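Local coordinates for glycoside hydrolase family protein (Novosphingobium sp. PP1Y, PDB 6Q2F), which probably hydrolyses terminal alpha-L-rhamnose from rhamnosylated compounds, as an alpha-L-rhamnosidase of the glycoside hydrolases, at residues W610-D615 / K661-L666. Sequence-based numbering, arbitrary orientation.
Sequences WTFNRD and KRFIDL
F663 and R662, neighbours on helix 657-670, reach from its flank into the loop 610-615 that leaves strand 604-610, and F612 receives both. The edge of F663 is turned to the face of F612 in a T-shaped pair, ring planes 63° apart, with F663 CD1 3.5 Å from F612 CE1. On F663 itself, T611 covers one face, its CA 3.9 Å from the ring centroid and almost on the normal, a CH-pi contact, while F612 O meets the ring edge in plane. L666 CD2 touches F612 obliquely, 3.8 Å from F612 CE1. R662, its CG in the crowded position between N and C and its chain bent at chi3, brings its guanidinium across F612 with the two planes 81° apart. One face of that group lies over F663 CE1. R662 NH2 gives a bent hydrogen bond (131°) to F612 O at 2.8 Å, approaching above the carbonyl plane, and R662 CZ stands 4.8 Å from the F612 centroid in an off-centre cation-pi contact. R614 crosses the same arginine obliquely, R614 NH2 lying 3.5 Å from R662 CD; its charge is paired with D959, which probably eases the approach of two cations. An alanine in place of R662 would probably loosen the loop against the helix, since the hydrogen bond to F612 O and the cation-pi contact would both go. The contact thus joins a loop following one strand of the (beta/alpha)8 barrel, 604-610, to the helix after the next strand, 642-649, by mixed chemistry: aromatic and aliphatic packing lines the interface, and one arginine bonds to the loop's backbone and lies across its ring.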
ATOM      1  N   TRP A 610       8.037  -3.226   2.632  1.00 24.27           N
ATOM      2  CA  TRP A 610       9.110  -4.048   2.096  1.00 25.95           C
ATOM      3  C   TRP A 610      10.419  -3.759   2.832  1.00 28.20           C
ATOM      4  O   TRP A 610      10.634  -2.662   3.350  1.00 35.59           O
ATOM      5  CB  TRP A 610       9.305  -3.783   0.602  1.00 20.72           C
ATOM      6  CG  TRP A 610       8.249  -4.378  -0.289  1.00 34.69           C
ATOM      7  CD1 TRP A 610       6.917  -4.475  -0.029  1.00 38.10           C
ATOM      8  CD2 TRP A 610       8.451  -4.953  -1.575  1.00 38.03           C
ATOM      9  NE1 TRP A 610       6.279  -5.079  -1.072  1.00 37.39           N
ATOM     10  CE2 TRP A 610       7.202  -5.385  -2.037  1.00 40.06           C
ATOM     11  CE3 TRP A 610       9.575  -5.148  -2.384  1.00 48.85           C
ATOM     12  CZ2 TRP A 610       7.034  -5.992  -3.279  1.00 39.06           C
ATOM     13  CZ3 TRP A 610       9.408  -5.760  -3.613  1.00 50.27           C
ATOM     14  CH2 TRP A 610       8.145  -6.175  -4.046  1.00 45.78           C
ATOM     15  N   THR A 611      11.289  -4.765   2.894  1.00 24.87           N
ATOM     16  CA  THR A 611      12.633  -4.518   3.378  1.00 21.68           C
ATOM     17  C   THR A 611      13.336  -3.545   2.440  1.00 27.50           C
ATOM     18  O   THR A 611      13.000  -3.417   1.258  1.00 29.11           O
ATOM     19  CB  THR A 611      13.416  -5.819   3.479  1.00 26.49           C
ATOM     20  OG1 THR A 611      13.671  -6.318   2.165  1.00 28.41           O
ATOM     21  CG2 THR A 611      12.601  -6.844   4.286  1.00 26.06           C
ATOM     22  N   PHE A 612      14.317  -2.838   2.989  1.00 29.76           N
ATOM     23  CA  PHE A 612      15.030  -1.833   2.218  1.00 32.57           C
ATOM     24  C   PHE A 612      16.437  -1.688   2.779  1.00 36.52           C
ATOM     25  O   PHE A 612      16.666  -1.892   3.976  1.00 38.40           O
ATOM     26  CB  PHE A 612      14.302  -0.486   2.258  1.00 29.32           C
ATOM     27  CG  PHE A 612      14.094   0.043   3.656  1.00 32.09           C
ATOM     28  CD1 PHE A 612      12.972  -0.323   4.383  1.00 27.48           C
ATOM     29  CD2 PHE A 612      15.015   0.902   4.240  1.00 32.52           C
ATOM     30  CE1 PHE A 612      12.780   0.148   5.671  1.00 29.30           C
ATOM     31  CE2 PHE A 612      14.825   1.400   5.527  1.00 28.54           C
ATOM     32  CZ  PHE A 612      13.716   1.014   6.247  1.00 28.70           C
ATOM     33  N   ASN A 613      17.372  -1.319   1.908  1.00 34.38           N
ATOM     34  CA  ASN A 613      18.706  -0.943   2.364  1.00 40.44           C
ATOM     35  C   ASN A 613      18.667   0.374   3.135  1.00 40.59           C
ATOM     36  O   ASN A 613      17.962   1.318   2.759  1.00 42.29           O
ATOM     37  CB  ASN A 613      19.655  -0.829   1.176  1.00 45.42           C
ATOM     38  CG  ASN A 613      19.862  -2.162   0.485  1.00 56.34           C
ATOM     39  OD1 ASN A 613      20.007  -3.193   1.145  1.00 53.28           O
ATOM     40  ND2 ASN A 613      19.853  -2.156  -0.844  1.00 63.09           N
ATOM     41  N   ARG A 614      19.436   0.433   4.225  1.00 42.91           N
ATOM     42  CA  ARG A 614      19.456   1.636   5.049  1.00 43.94           C
ATOM     43  C   ARG A 614      19.843   2.856   4.226  1.00 41.50           C
ATOM     44  O   ARG A 614      19.264   3.933   4.397  1.00 46.15           O
ATOM     45  CB  ARG A 614      20.412   1.451   6.228  1.00 43.39           C
ATOM     46  CG  ARG A 614      20.219   2.514   7.310  1.00 49.65           C
ATOM     47  CD  ARG A 614      21.239   2.390   8.428  1.00 49.13           C
ATOM     48  NE  ARG A 614      21.126   1.111   9.115  1.00 45.97           N
ATOM     49  CZ  ARG A 614      20.550   0.951  10.304  1.00 45.36           C
ATOM     50  NH1 ARG A 614      20.031   1.996  10.945  1.00 44.56           N
ATOM     51  NH2 ARG A 614      20.497  -0.257  10.853  1.00 43.51           N
ATOM     52  N   ASP A 615      20.815   2.696   3.322  1.00 45.06           N
ATOM     53  CA  ASP A 615      21.167   3.737   2.358  1.00 54.63           C
ATOM     54  C   ASP A 615      19.936   4.307   1.665  1.00 55.48           C
ATOM     55  O   ASP A 615      19.787   5.525   1.530  1.00 60.99           O
ATOM     56  CB  ASP A 615      22.108   3.165   1.292  1.00 62.76           C
ATOM     57  CG  ASP A 615      23.527   3.082   1.751  1.00 84.19           C
ATOM     58  OD1 ASP A 615      23.915   3.892   2.624  1.00 95.92           O
ATOM     59  OD2 ASP A 615      24.263   2.214   1.231  1.00 89.25           O
ATOM     60  N   LYS A 661      14.876  -6.139  12.571  1.00 29.39           N
ATOM     61  CA  LYS A 661      14.313  -5.346  13.661  1.00 34.30           C
ATOM     62  C   LYS A 661      13.929  -3.945  13.192  1.00 35.39           C
ATOM     63  O   LYS A 661      12.825  -3.464  13.479  1.00 31.78           O
ATOM     64  CB  LYS A 661      15.313  -5.264  14.814  1.00 21.93           C
ATOM     65  CG  LYS A 661      14.785  -4.619  16.067  1.00 28.11           C
ATOM     66  CD  LYS A 661      15.957  -4.345  17.010  1.00 31.55           C
ATOM     67  CE  LYS A 661      15.527  -3.651  18.294  1.00 34.79           C
ATOM     68  NZ  LYS A 661      14.791  -2.352  18.068  1.00 29.36           N
ATOM     69  N   ARG A 662      14.835  -3.275  12.471  1.00 31.99           N
ATOM     70  CA  ARG A 662      14.572  -1.919  11.997  1.00 30.18           C
ATOM     71  C   ARG A 662      13.343  -1.850  11.091  1.00 31.70           C
ATOM     72  O   ARG A 662      12.691  -0.800  11.025  1.00 31.97           O
ATOM     73  CB  ARG A 662      15.796  -1.380  11.253  1.00 30.18           C
ATOM     74  CG  ARG A 662      16.293  -2.305  10.156  1.00 36.64           C
ATOM     75  CD  ARG A 662      17.669  -1.895   9.603  1.00 39.67           C
ATOM     76  NE  ARG A 662      17.449  -1.054   8.446  1.00 51.51           N
ATOM     77  CZ  ARG A 662      17.727  -1.379   7.191  1.00 47.31           C
ATOM     78  NH1 ARG A 662      18.308  -2.533   6.895  1.00 38.34           N
ATOM     79  NH2 ARG A 662      17.432  -0.515   6.231  1.00 56.20           N
ATOM     80  N   PHE A 663      13.007  -2.940  10.374  1.00 29.20           N
ATOM     81  CA  PHE A 663      11.819  -2.898   9.512  1.00 26.96           C
ATOM     82  C   PHE A 663      10.541  -2.909  10.355  1.00 27.37           C
ATOM     83  O   PHE A 663       9.679  -2.042  10.197  1.00 32.37           O
ATOM     84  CB  PHE A 663      11.824  -4.061   8.505  1.00 22.91           C
ATOM     85  CG  PHE A 663      13.055  -4.120   7.653  1.00 27.19           C
ATOM     86  CD1 PHE A 663      13.556  -2.963   7.080  1.00 26.92           C
ATOM     87  CD2 PHE A 663      13.715  -5.322   7.430  1.00 28.93           C
ATOM     88  CE1 PHE A 663      14.711  -2.992   6.311  1.00 28.09           C
ATOM     89  CE2 PHE A 663      14.874  -5.367   6.653  1.00 33.09           C
ATOM     90  CZ  PHE A 663      15.377  -4.200   6.095  1.00 31.23           C
ATOM     91  N   ILE A 664      10.439  -3.852  11.305  1.00 27.62           N
ATOM     92  CA  ILE A 664       9.242  -3.985  12.137  1.00 31.97           C
ATOM     93  C   ILE A 664       9.090  -2.790  13.061  1.00 31.32           C
ATOM     94  O   ILE A 664       7.972  -2.401  13.402  1.00 28.22           O
ATOM     95  CB  ILE A 664       9.280  -5.308  12.931  1.00 28.52           C
ATOM     96  CG1 ILE A 664       7.859  -5.823  13.166  1.00 34.57           C
ATOM     97  CG2 ILE A 664      10.083  -5.196  14.236  1.00 27.37           C
ATOM     98  CD1 ILE A 664       7.242  -6.440  11.902  1.00 31.73           C
ATOM     99  N   ASP A 665      10.212  -2.213  13.512  1.00 25.78           N
ATOM    100  CA  ASP A 665      10.152  -0.996  14.315  1.00 28.16           C
ATOM    101  C   ASP A 665       9.605   0.162  13.490  1.00 28.43           C
ATOM    102  O   ASP A 665       8.840   0.989  13.996  1.00 25.73           O
ATOM    103  CB  ASP A 665      11.540  -0.674  14.894  1.00 24.67           C
ATOM    104  CG  ASP A 665      12.008  -1.708  15.933  1.00 30.44           C
ATOM    105  OD1 ASP A 665      11.203  -2.563  16.367  1.00 28.51           O
ATOM    106  OD2 ASP A 665      13.191  -1.672  16.334  1.00 27.34           O
ATOM    107  N   LEU A 666       9.945   0.219  12.204  1.00 31.10           N
ATOM    108  CA  LEU A 666       9.387   1.257  11.351  1.00 25.83           C
ATOM    109  C   LEU A 666       7.881   1.063  11.167  1.00 27.79           C
ATOM    110  O   LEU A 666       7.117   2.030  11.206  1.00 24.96           O
ATOM    111  CB  LEU A 666      10.123   1.271  10.008  1.00 27.37           C
ATOM    112  CG  LEU A 666       9.503   2.233   8.985  1.00 32.91           C
ATOM    113  CD1 LEU A 666       9.609   3.709   9.483  1.00 30.22           C
ATOM    114  CD2 LEU A 666      10.161   2.077   7.609  1.00 28.42           C
TER